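Local coordinates for protein urocanate hydratase (Paenibacillus sp. Soil724D2, PDB 7NED) that catalyses hydration of urocanate-type substrates, probably chiefly thiourocanate in bacterial ergothioneine breakdown, with NAD+ as its bound cofactor, at residues 191-196 against 229-234; 186-191 against 269-274; 55-60 against 76-81. All coordinates share one frame; numbering follows the deposited sequence.

Interaction 1 (191-196 against 229-234); sequences DRVDRR and GLTGNA. With NAD (nicotinamide-adenine-dinucleotide), chain C.
Helix 190-198 packs against the end of strand 226-231, and the backbones come closest at Val193 and Gly229, whose CA atoms are 6.1 Å apart. Val193 does the packing. Its CG1, anti to the backbone N (chi1 176°), leans toward the Gly229 carbonyl, while CG2 meets Thr231 OG1 at 3.8 Å. Gly229 leaves room for this: a CB there would point at the valine and press tightly on CG1. Thr231 OG1 spends its polarity on Glu190, at the start of the same helix. In this Rossmann-like domain the helix and the turn after the strand both continue into the NAD site. From the helix, Arg192 sends its guanidinium over the adenosine ribose, with NAD O3B above one face, and NH2 makes a weak bond to phosphate oxygen O2A (3.0 Å, bent to 133°); NH2 also has a salt bridge with Glu34. From the turn, Asn233 OD1 accepts a hydrogen bond from the adenine amino nitrogen N6A at 2.9 Å, and Ala234 N gives a nearly straight bond (176°) to N1A, also 2.9 Å. Asn233 is the N-cap of helix 234-243, and its ND2 reaches the Val265 carbonyl, which helps fix the rotation of the amide.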
loop_
_atom_site.group_PDB
_atom_site.type_symbol
_atom_site.label_atom_id
_atom_site.label_comp_id
_atom_site.label_asym_id
_atom_site.label_seq_id
_atom_site.Cartn_x
_atom_site.Cartn_y
_atom_site.Cartn_z
ATOM N N ASP A 191 27.438 10.837 -24.647
ATOM C CA ASP A 191 27.431 9.397 -24.483
ATOM C C ASP A 191 26.035 8.809 -24.799
ATOM O O ASP A 191 25.925 7.876 -25.525
ATOM N N ARG A 192 24.996 9.425 -24.251
ATOM C CA ARG A 192 23.667 8.980 -24.516
ATOM C C ARG A 192 23.313 9.204 -25.967
ATOM O O ARG A 192 22.728 8.351 -26.526
ATOM C CB ARG A 192 22.625 9.586 -23.617
ATOM C CG ARG A 192 22.918 9.478 -22.162
ATOM C CD ARG A 192 22.225 8.347 -21.464
ATOM N NE ARG A 192 22.408 8.556 -20.046
ATOM C CZ ARG A 192 21.627 8.143 -19.052
ATOM N NH1 ARG A 192 22.005 8.417 -17.815
ATOM N NH2 ARG A 192 20.534 7.458 -19.238
ATOM N N VAL A 193 23.637 10.357 -26.524
ATOM C CA VAL A 193 23.333 10.559 -27.949
ATOM C C VAL A 193 23.934 9.434 -28.798
ATOM O O VAL A 193 23.264 8.859 -29.670
ATOM C CB VAL A 193 23.806 11.942 -28.433
ATOM C CG1 VAL A 193 23.553 12.039 -29.907
ATOM C CG2 VAL A 193 23.044 13.061 -27.737
ATOM N N ASP A 194 25.205 9.094 -28.548
ATOM C CA ASP A 194 25.886 8.071 -29.346
ATOM C C ASP A 194 25.232 6.703 -29.166
ATOM O O ASP A 194 25.062 5.946 -30.130
ATOM C CB ASP A 194 27.354 7.983 -28.931
ATOM C CG ASP A 194 28.188 9.044 -29.570
ATOM O OD1 ASP A 194 27.962 9.319 -30.761
ATOM O OD2 ASP A 194 29.071 9.601 -28.874
ATOM N N ARG A 195 24.921 6.341 -27.926
ATOM C CA ARG A 195 24.236 5.076 -27.677
ATOM C C ARG A 195 22.993 4.944 -28.551
ATOM O O ARG A 195 22.755 3.899 -29.163
ATOM C CB ARG A 195 23.889 4.959 -26.183
ATOM C CG ARG A 195 23.290 3.619 -25.798
ATOM C CD ARG A 195 24.243 2.511 -26.196
ATOM N NE ARG A 195 23.751 1.164 -25.910
ATOM C CZ ARG A 195 24.505 0.071 -25.997
ATOM N NH1 ARG A 195 23.988 -1.125 -25.725
ATOM N NH2 ARG A 195 25.777 0.175 -26.378
ATOM N N ARG A 196 22.181 5.996 -28.630
ATOM C CA ARG A 196 20.955 5.861 -29.405
ATOM C C ARG A 196 21.264 5.817 -30.892
ATOM O O ARG A 196 20.595 5.110 -31.655
ATOM C CB ARG A 196 19.991 6.997 -29.094
ATOM C CG ARG A 196 19.603 7.112 -27.598
ATOM C CD ARG A 196 19.311 5.783 -26.949
ATOM N NE ARG A 196 19.457 5.948 -25.513
ATOM C CZ ARG A 196 19.854 5.017 -24.649
ATOM N NH1 ARG A 196 20.002 5.354 -23.380
ATOM N NH2 ARG A 196 20.079 3.764 -25.026
ATOM N N GLY A 229 19.374 13.984 -32.761
ATOM C CA GLY A 229 19.811 14.168 -31.403
ATOM C C GLY A 229 20.742 15.362 -31.359
ATOM O O GLY A 229 21.771 15.388 -32.037
ATOM N N LEU A 230 20.358 16.361 -30.588
ATOM C CA LEU A 230 21.147 17.569 -30.404
ATOM C C LEU A 230 21.784 17.541 -29.028
ATOM O O LEU A 230 21.072 17.514 -28.016
ATOM C CB LEU A 230 20.269 18.804 -30.557
ATOM C CG LEU A 230 20.936 20.148 -30.300
ATOM C CD1 LEU A 230 22.108 20.364 -31.253
ATOM C CD2 LEU A 230 19.889 21.265 -30.349
ATOM N N THR A 231 23.120 17.571 -28.983
ATOM C CA THR A 231 23.810 17.638 -27.704
ATOM C C THR A 231 23.660 19.026 -27.109
ATOM O O THR A 231 24.136 20.016 -27.686
ATOM C CB THR A 231 25.277 17.293 -27.877
ATOM O OG1 THR A 231 25.368 15.952 -28.345
ATOM C CG2 THR A 231 25.986 17.365 -26.543
ATOM N N GLY A 232 23.022 19.095 -25.951
ATOM C CA GLY A 232 22.755 20.366 -25.313
ATOM C C GLY A 232 21.812 20.171 -24.145
ATOM O O GLY A 232 21.288 19.077 -23.898
ATOM N N ASN A 233 21.585 21.266 -23.442
ATOM C CA ASN A 233 20.716 21.282 -22.285
ATOM C C ASN A 233 19.357 21.837 -22.691
ATOM O O ASN A 233 19.280 22.897 -23.320
ATOM C CB ASN A 233 21.354 22.121 -21.185
ATOM C CG ASN A 233 20.688 21.932 -19.860
ATOM O OD1 ASN A 233 19.468 22.118 -19.725
ATOM N ND2 ASN A 233 21.476 21.546 -18.867
ATOM N N ALA A 234 18.290 21.104 -22.361
ATOM C CA ALA A 234 16.947 21.571 -22.711
ATOM C C ALA A 234 16.647 22.958 -22.145
ATOM O O ALA A 234 15.887 23.728 -22.758
ATOM C CB ALA A 234 15.874 20.574 -22.229
HETATM P PA NAD C . 17.200 8.462 -17.534
HETATM O O1A NAD C . 17.688 9.228 -16.308
HETATM O O2A NAD C . 17.769 7.203 -18.052
HETATM O O5B NAD C . 17.572 9.543 -18.785
HETATM C C5B NAD C . 17.295 10.856 -18.503
HETATM C C4B NAD C . 18.022 11.657 -19.679
HETATM O O4B NAD C . 17.888 13.045 -19.552
HETATM C C3B NAD C . 19.531 11.300 -19.478
HETATM O O3B NAD C . 20.071 10.879 -20.662
HETATM C C2B NAD C . 20.142 12.664 -19.035
HETATM O O2B NAD C . 21.394 12.898 -19.569
HETATM C C1B NAD C . 19.196 13.606 -19.775
HETATM N N9A NAD C . 19.099 14.948 -19.198
HETATM C C8A NAD C . 19.090 15.341 -17.864
HETATM N N7A NAD C . 18.991 16.638 -17.708
HETATM C C5A NAD C . 18.901 17.137 -19.000
HETATM C C6A NAD C . 18.787 18.449 -19.514
HETATM N N6A NAD C . 18.712 19.523 -18.696
HETATM N N1A NAD C . 18.721 18.647 -20.860
HETATM C C2A NAD C . 18.831 17.535 -21.629
HETATM N N3A NAD C . 18.944 16.241 -21.287
HETATM C C4A NAD C . 18.981 16.080 -19.948
HETATM O O3 NAD C . 15.655 8.597 -17.308
HETATM P PN NAD C . 14.643 7.717 -18.172
HETATM O O1N NAD C . 14.412 6.271 -17.849
HETATM O O2N NAD C . 14.752 8.187 -19.608
HETATM O O5D NAD C . 13.101 8.360 -17.750
HETATM C C5D NAD C . 12.995 9.778 -17.970
HETATM C C4D NAD C . 11.677 10.251 -17.420
HETATM O O4D NAD C . 10.612 9.431 -17.864
HETATM C C3D NAD C . 11.811 9.941 -15.839
HETATM O O3D NAD C . 11.284 11.009 -15.061
HETATM C C2D NAD C . 10.915 8.665 -15.632
HETATM O O2D NAD C . 10.226 8.606 -14.451
HETATM C C1D NAD C . 9.886 9.190 -16.683
HETATM N N1N NAD C . 8.736 8.333 -17.002
HETATM C C2N NAD C . 7.852 8.277 -15.942
HETATM C C3N NAD C . 6.658 7.581 -16.044
HETATM C C7N NAD C . 5.781 7.531 -14.785
HETATM O O7N NAD C . 4.561 7.372 -14.801
HETATM N N7N NAD C . 6.427 7.601 -13.562
HETATM C C4N NAD C . 6.389 6.967 -17.275
HETATM C C5N NAD C . 7.303 7.066 -18.323
HETATM C C6N NAD C . 8.502 7.787 -18.185
#

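Interaction 2 (186-191 against 269-274); sequences VEVSED and YRVEEL. With NAD (nicotinamide-adenine-dinucleotide), chain C.
The adenine of NAD lies with one face under Val188, the residue that meets Val271 across this contact: CG1 stands 3.5 Å from N1A and CG2 3.6 Å from C4A, so the two methyls span the six-membered ring. The carbonyl oxygen of Val186 comes to 3.8 Å from NAD C2A. The other flat group, the Glu187 carboxylate, is gripped at both oxygens. NAD O3B donates to OE1 and NAD O2B to OE2, each at 2.6 Å, and Ser189 N adds a straight bond to the anti lone pair of OE2 (2.8 Å, 165°), while Leu165 N holds OE1. CG anti to the backbone N and a bend at chi2 (61°) turn the carboxylate back toward its own chain, where Ser189 N can reach it. An acidic residue at the end of the second strand, holding both ribose hydroxyls, is a hallmark of NAD-binding Rossmann domains.

Val271 closes the outer side. Its CG1 meets Val188 CG2 at 3.9 Å, so that methyl is sandwiched between adenine and the loop; Ser189 CB is a looser neighbour of Val271 CG1 at 4.4 Å. Ser189 itself is the N-cap of helix 190-198, its OG bonded to Arg192 N. The contact thus joins the end of strand 182-187, which runs between strands 226-231 and 159-163, to the loop ahead of helix 274-280, and that loop is backed by helix 282-305, where Tyr269 and Leu274 both rest on Leu285.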
loop_
_atom_site.group_PDB
_atom_site.type_symbol
_atom_site.label_atom_id
_atom_site.label_comp_id
_atom_site.label_asym_id
_atom_site.label_seq_id
_atom_site.Cartn_x
_atom_site.Cartn_y
_atom_site.Cartn_z
ATOM N N VAL A 186 16.758 16.869 -27.555
ATOM C CA VAL A 186 17.855 17.527 -26.855
ATOM C C VAL A 186 18.320 16.622 -25.725
ATOM O O VAL A 186 17.508 16.179 -24.899
ATOM C CB VAL A 186 17.425 18.897 -26.298
ATOM C CG1 VAL A 186 18.615 19.613 -25.671
ATOM C CG2 VAL A 186 16.762 19.753 -27.356
ATOM N N GLU A 187 19.628 16.381 -25.665
ATOM C CA GLU A 187 20.214 15.500 -24.665
ATOM C C GLU A 187 21.559 16.081 -24.226
ATOM O O GLU A 187 22.351 16.515 -25.069
ATOM C CB GLU A 187 20.345 14.077 -25.244
ATOM C CG GLU A 187 21.279 13.148 -24.516
ATOM C CD GLU A 187 20.866 12.901 -23.052
ATOM O OE1 GLU A 187 19.734 12.399 -22.770
ATOM O OE2 GLU A 187 21.693 13.209 -22.170
ATOM N N VAL A 188 21.812 16.154 -22.936
ATOM C CA VAL A 188 23.048 16.750 -22.473
ATOM C C VAL A 188 24.287 15.904 -22.607
ATOM O O VAL A 188 25.332 16.427 -22.722
ATOM C CB VAL A 188 23.003 17.196 -21.002
ATOM C CG1 VAL A 188 22.205 18.446 -20.831
ATOM C CG2 VAL A 188 22.564 16.075 -20.098
ATOM N N SER A 189 24.134 14.598 -22.586
ATOM C CA SER A 189 25.275 13.683 -22.606
ATOM C C SER A 189 25.524 13.164 -24.021
ATOM O O SER A 189 24.671 12.468 -24.585
ATOM C CB SER A 189 25.019 12.523 -21.640
ATOM O OG SER A 189 25.807 11.405 -21.941
ATOM N N GLU A 190 26.718 13.388 -24.525
ATOM C CA GLU A 190 27.079 12.910 -25.807
ATOM C C GLU A 190 27.062 11.409 -25.762
ATOM O O GLU A 190 26.684 10.806 -26.681
ATOM C CB GLU A 190 28.443 13.418 -26.234
ATOM C CG GLU A 190 28.783 12.969 -27.622
ATOM C CD GLU A 190 28.038 13.768 -28.646
ATOM O OE1 GLU A 190 27.584 14.818 -28.343
ATOM O OE2 GLU A 190 27.928 13.375 -29.760
ATOM N N ASP A 191 27.438 10.837 -24.647
ATOM C CA ASP A 191 27.431 9.397 -24.483
ATOM C C ASP A 191 26.035 8.809 -24.799
ATOM O O ASP A 191 25.925 7.876 -25.525
ATOM N N TYR A 269 26.026 23.392 -15.941
ATOM C CA TYR A 269 26.768 22.264 -15.395
ATOM C C TYR A 269 27.199 21.342 -16.519
ATOM O O TYR A 269 26.466 21.151 -17.492
ATOM C CB TYR A 269 25.912 21.457 -14.422
ATOM C CG TYR A 269 25.609 22.088 -13.096
ATOM C CD1 TYR A 269 26.029 21.489 -11.912
ATOM C CD2 TYR A 269 24.822 23.227 -13.013
ATOM C CE1 TYR A 269 25.714 22.035 -10.684
ATOM C CE2 TYR A 269 24.500 23.778 -11.789
ATOM C CZ TYR A 269 24.948 23.173 -10.619
ATOM O OH TYR A 269 24.625 23.732 -9.390
ATOM N N ARG A 270 28.381 20.758 -16.391
ATOM C CA ARG A 270 28.793 19.679 -17.277
ATOM C C ARG A 270 28.494 18.348 -16.599
ATOM O O ARG A 270 28.575 18.229 -15.368
ATOM C CB ARG A 270 30.279 19.793 -17.639
ATOM C CG ARG A 270 30.591 20.899 -18.647
ATOM C CD ARG A 270 31.846 20.557 -19.465
ATOM N NE ARG A 270 32.830 19.859 -18.638
ATOM C CZ ARG A 270 33.661 18.917 -19.079
ATOM N NH1 ARG A 270 33.656 18.568 -20.363
ATOM N NH2 ARG A 270 34.507 18.336 -18.234
ATOM N N VAL A 271 28.102 17.353 -17.397
ATOM C CA VAL A 271 27.764 16.065 -16.799
ATOM C C VAL A 271 28.938 15.563 -15.981
ATOM O O VAL A 271 28.760 14.906 -14.945
ATOM C CB VAL A 271 27.366 15.048 -17.883
ATOM C CG1 VAL A 271 26.163 15.550 -18.648
ATOM C CG2 VAL A 271 28.541 14.824 -18.832
ATOM N N GLU A 272 30.155 15.946 -16.334
ATOM C CA GLU A 272 31.330 15.412 -15.710
ATOM C C GLU A 272 31.504 15.861 -14.298
ATOM O O GLU A 272 32.224 15.282 -13.555
ATOM N N GLU A 273 30.829 16.904 -13.933
ATOM C CA GLU A 273 31.006 17.444 -12.594
ATOM C C GLU A 273 29.840 17.165 -11.676
ATOM O O GLU A 273 29.842 17.642 -10.542
ATOM C CB GLU A 273 31.208 18.947 -12.643
ATOM C CG GLU A 273 32.235 19.352 -13.634
ATOM C CD GLU A 273 31.916 20.705 -14.196
ATOM O OE1 GLU A 273 30.924 20.841 -14.967
ATOM O OE2 GLU A 273 32.672 21.631 -13.836
ATOM N N LEU A 274 28.830 16.441 -12.143
ATOM C CA LEU A 274 27.658 16.228 -11.309
ATOM C C LEU A 274 28.002 15.447 -10.055
ATOM O O LEU A 274 27.510 15.783 -8.979
ATOM C CB LEU A 274 26.562 15.519 -12.094
ATOM C CG LEU A 274 25.990 16.398 -13.200
ATOM C CD1 LEU A 274 25.024 15.612 -14.058
ATOM C CD2 LEU A 274 25.285 17.585 -12.554
HETATM P PA NAD C . 17.200 8.462 -17.534
HETATM O O1A NAD C . 17.688 9.228 -16.308
HETATM O O2A NAD C . 17.769 7.203 -18.052
HETATM O O5B NAD C . 17.572 9.543 -18.785
HETATM C C5B NAD C . 17.295 10.856 -18.503
HETATM C C4B NAD C . 18.022 11.657 -19.679
HETATM O O4B NAD C . 17.888 13.045 -19.552
HETATM C C3B NAD C . 19.531 11.300 -19.478
HETATM O O3B NAD C . 20.071 10.879 -20.662
HETATM C C2B NAD C . 20.142 12.664 -19.035
HETATM O O2B NAD C . 21.394 12.898 -19.569
HETATM C C1B NAD C . 19.196 13.606 -19.775
HETATM N N9A NAD C . 19.099 14.948 -19.198
HETATM C C8A NAD C . 19.090 15.341 -17.864
HETATM N N7A NAD C . 18.991 16.638 -17.708
HETATM C C5A NAD C . 18.901 17.137 -19.000
HETATM C C6A NAD C . 18.787 18.449 -19.514
HETATM N N6A NAD C . 18.712 19.523 -18.696
HETATM N N1A NAD C . 18.721 18.647 -20.860
HETATM C C2A NAD C . 18.831 17.535 -21.629
HETATM N N3A NAD C . 18.944 16.241 -21.287
HETATM C C4A NAD C . 18.981 16.080 -19.948
HETATM O O3 NAD C . 15.655 8.597 -17.308
HETATM P PN NAD C . 14.643 7.717 -18.172
HETATM O O1N NAD C . 14.412 6.271 -17.849
HETATM O O2N NAD C . 14.752 8.187 -19.608
HETATM O O5D NAD C . 13.101 8.360 -17.750
HETATM C C5D NAD C . 12.995 9.778 -17.970
HETATM C C4D NAD C . 11.677 10.251 -17.420
HETATM O O4D NAD C . 10.612 9.431 -17.864
HETATM C C3D NAD C . 11.811 9.941 -15.839
HETATM O O3D NAD C . 11.284 11.009 -15.061
HETATM C C2D NAD C . 10.915 8.665 -15.632
HETATM O O2D NAD C . 10.226 8.606 -14.451
HETATM C C1D NAD C . 9.886 9.190 -16.683
HETATM N N1N NAD C . 8.736 8.333 -17.002
HETATM C C2N NAD C . 7.852 8.277 -15.942
HETATM C C3N NAD C . 6.658 7.581 -16.044
HETATM C C7N NAD C . 5.781 7.531 -14.785
HETATM O O7N NAD C . 4.561 7.372 -14.801
HETATM N N7N NAD C . 6.427 7.601 -13.562
HETATM C C4N NAD C . 6.389 6.967 -17.275
HETATM C C5N NAD C . 7.303 7.066 -18.323
HETATM C C6N NAD C . 8.502 7.787 -18.185
#

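Interaction 3 (55-60 against 76-81)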
loop_
_atom_site.group_PDB
_atom_site.type_symbol
_atom_site.label_atom_id
_atom_site.label_comp_id
_atom_site.label_asym_id
_atom_site.label_seq_id
_atom_site.Cartn_x
_atom_site.Cartn_y
_atom_site.Cartn_z
ATOM N N TYR A 55 21.554 -8.245 -4.030
ATOM C CA TYR A 55 21.492 -8.908 -5.327
ATOM C C TYR A 55 22.009 -10.340 -5.235
ATOM O O TYR A 55 21.366 -11.285 -5.707
ATOM C CB TYR A 55 22.299 -8.100 -6.356
ATOM C CG TYR A 55 22.583 -8.873 -7.605
ATOM C CD1 TYR A 55 21.676 -8.872 -8.658
ATOM C CD2 TYR A 55 23.759 -9.586 -7.755
ATOM C CE1 TYR A 55 21.936 -9.576 -9.825
ATOM C CE2 TYR A 55 24.016 -10.301 -8.919
ATOM C CZ TYR A 55 23.101 -10.286 -9.947
ATOM O OH TYR A 55 23.352 -11.006 -11.087
ATOM N N HIS A 56 23.201 -10.526 -4.666
ATOM C CA HIS A 56 23.745 -11.884 -4.601
ATOM C C HIS A 56 22.853 -12.809 -3.787
ATOM O O HIS A 56 22.688 -13.986 -4.143
ATOM C CB HIS A 56 25.149 -11.862 -4.007
ATOM C CG HIS A 56 26.131 -11.151 -4.886
ATOM N ND1 HIS A 56 26.484 -11.626 -6.134
ATOM C CD2 HIS A 56 26.810 -9.995 -4.712
ATOM C CE1 HIS A 56 27.350 -10.795 -6.688
ATOM N NE2 HIS A 56 27.567 -9.798 -5.846
ATOM N N ALA A 57 22.289 -12.306 -2.677
ATOM C CA ALA A 57 21.397 -13.155 -1.870
ATOM C C ALA A 57 20.087 -13.447 -2.597
ATOM O O ALA A 57 19.563 -14.562 -2.500
ATOM C CB ALA A 57 21.127 -12.504 -0.509
ATOM N N ILE A 58 19.564 -12.491 -3.377
ATOM C CA ILE A 58 18.417 -12.796 -4.239
ATOM C C ILE A 58 18.775 -13.890 -5.242
ATOM O O ILE A 58 18.010 -14.842 -5.444
ATOM C CB ILE A 58 17.926 -11.517 -4.950
ATOM C CG1 ILE A 58 17.305 -10.542 -3.941
ATOM C CG2 ILE A 58 16.943 -11.853 -6.087
ATOM C CD1 ILE A 58 17.045 -9.150 -4.538
ATOM N N VAL A 59 19.930 -13.764 -5.908
ATOM C CA VAL A 59 20.324 -14.770 -6.884
ATOM C C VAL A 59 20.444 -16.142 -6.232
ATOM O O VAL A 59 19.894 -17.132 -6.737
ATOM C CB VAL A 59 21.621 -14.348 -7.600
ATOM C CG1 VAL A 59 22.154 -15.503 -8.466
ATOM C CG2 VAL A 59 21.335 -13.145 -8.481
ATOM N N ARG A 60 21.164 -16.228 -5.102
ATOM C CA ARG A 60 21.265 -17.508 -4.389
ATOM C C ARG A 60 19.885 -18.059 -4.053
ATOM O O ARG A 60 19.596 -19.245 -4.272
ATOM C CB ARG A 60 22.085 -17.357 -3.103
ATOM C CG ARG A 60 23.575 -17.204 -3.324
ATOM C CD ARG A 60 24.345 -17.297 -1.994
ATOM N NE ARG A 60 23.971 -16.231 -1.077
ATOM C CZ ARG A 60 24.560 -15.033 -1.021
ATOM N NH1 ARG A 60 25.587 -14.729 -1.825
ATOM N NH2 ARG A 60 24.129 -14.152 -0.128
ATOM N N GLY A 76 13.970 -3.926 -2.188
ATOM C CA GLY A 76 15.104 -4.449 -2.899
ATOM C C GLY A 76 15.993 -5.369 -2.100
ATOM O O GLY A 76 17.062 -5.757 -2.597
ATOM N N LYS A 77 15.582 -5.752 -0.890
ATOM C CA LYS A 77 16.403 -6.621 -0.062
ATOM C C LYS A 77 15.637 -7.909 0.230
ATOM O O LYS A 77 14.478 -7.849 0.657
ATOM C CB LYS A 77 16.773 -5.891 1.245
ATOM C CG LYS A 77 17.707 -6.653 2.214
ATOM C CD LYS A 77 17.666 -5.890 3.542
ATOM C CE LYS A 77 18.136 -6.673 4.711
ATOM N NZ LYS A 77 18.262 -5.708 5.845
ATOM N N PRO A 78 16.211 -9.076 -0.033
ATOM C CA PRO A 78 15.522 -10.333 0.293
ATOM C C PRO A 78 15.488 -10.522 1.811
ATOM O O PRO A 78 16.493 -10.330 2.497
ATOM C CB PRO A 78 16.395 -11.400 -0.397
ATOM C CG PRO A 78 17.774 -10.808 -0.260
ATOM C CD PRO A 78 17.609 -9.303 -0.447
ATOM N N ILE A 79 14.311 -10.847 2.339
ATOM C CA ILE A 79 14.075 -10.907 3.775
ATOM C C ILE A 79 13.908 -12.339 4.245
ATOM O O ILE A 79 14.565 -12.769 5.194
ATOM C CB ILE A 79 12.837 -10.075 4.182
ATOM C CG1 ILE A 79 12.959 -8.617 3.747
ATOM C CG2 ILE A 79 12.615 -10.170 5.773
ATOM C CD1 ILE A 79 14.182 -7.895 4.284
ATOM N N GLY A 80 13.018 -13.088 3.605
ATOM C CA GLY A 80 12.815 -14.446 4.066
ATOM C C GLY A 80 12.134 -15.297 3.029
ATOM O O GLY A 80 11.630 -14.814 2.008
ATOM N N ILE A 81 12.150 -16.597 3.292
ATOM C CA ILE A 81 11.502 -17.582 2.437
ATOM C C ILE A 81 10.364 -18.191 3.227
ATOM O O ILE A 81 10.571 -18.632 4.358
ATOM C CB ILE A 81 12.477 -18.687 1.984
ATOM C CG1 ILE A 81 13.713 -18.081 1.321
ATOM C CG2 ILE A 81 11.773 -19.694 1.078
ATOM C CD1 ILE A 81 14.900 -19.047 1.207
#
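Pro78 is the centre of this contact, its ring held against Ile58 and Ala57 of helix 52-64. Ile58 lies across the proline at about a right angle, with CG1 3.7 Å from Pro78 CD and equally close to CG. Ala57 CB meets Pro78 CG at 3.8 Å. The ethyl branch of Ile58 gets there because CG1 stands anti to the carbonyl carbon (chi1 -68°) and the chain then runs on extended, bringing CD1 to 3.9 Å from the Gly76 carbonyl oxygen. A serine in place of Ile58 would probably open a gap beside the Pro78 ring and leave Leu26 and Trp127 with less apolar surface to pack on.

In the next shell, Leu26 of helix 17-31, Trp127 and Ile73 also pack on Ile58, while Leu71 and Ser54 touch Pro78. Gly76 takes a positive phi (82°) in the turn between strands 69-74 and 77-83, and Ile79 and Gly80 bond through their backbones to Val72. The second subunit also borders the contact: Lys77 NZ forms a salt bridge with Asp525 of that subunit, its Thr545 packs on Ala57, and Ile79 and Ile81 make backbone hydrogen bonds to it. The arrangement is a helix packed on the beta hairpin that follows it in the N-terminal domain, on the outermost strand of this chain's mixed sheet, which takes part in the dimer interface.

Interactions 1 and 2 are two sides of one NAD site, their centres 9 Å apart, with interaction 1 nested in the loop that interaction 2 closes. They share Asp191 and helix 190-198, and just past strand 226-231, Gly232 N lies 2.8 Å from Glu187 O, a probable hydrogen bond. Interaction 1 reads the adenine edge and reaches a phosphate, whereas interaction 2 supplies the ring face and the ribose hydroxyls. Interaction 3 stands apart in the N-terminal domain. Its centre is 36 Å from that of interaction 1 and 34 Å from that of interaction 2, with nearest atoms about 18 and 24 Å away, and it faces the second subunit.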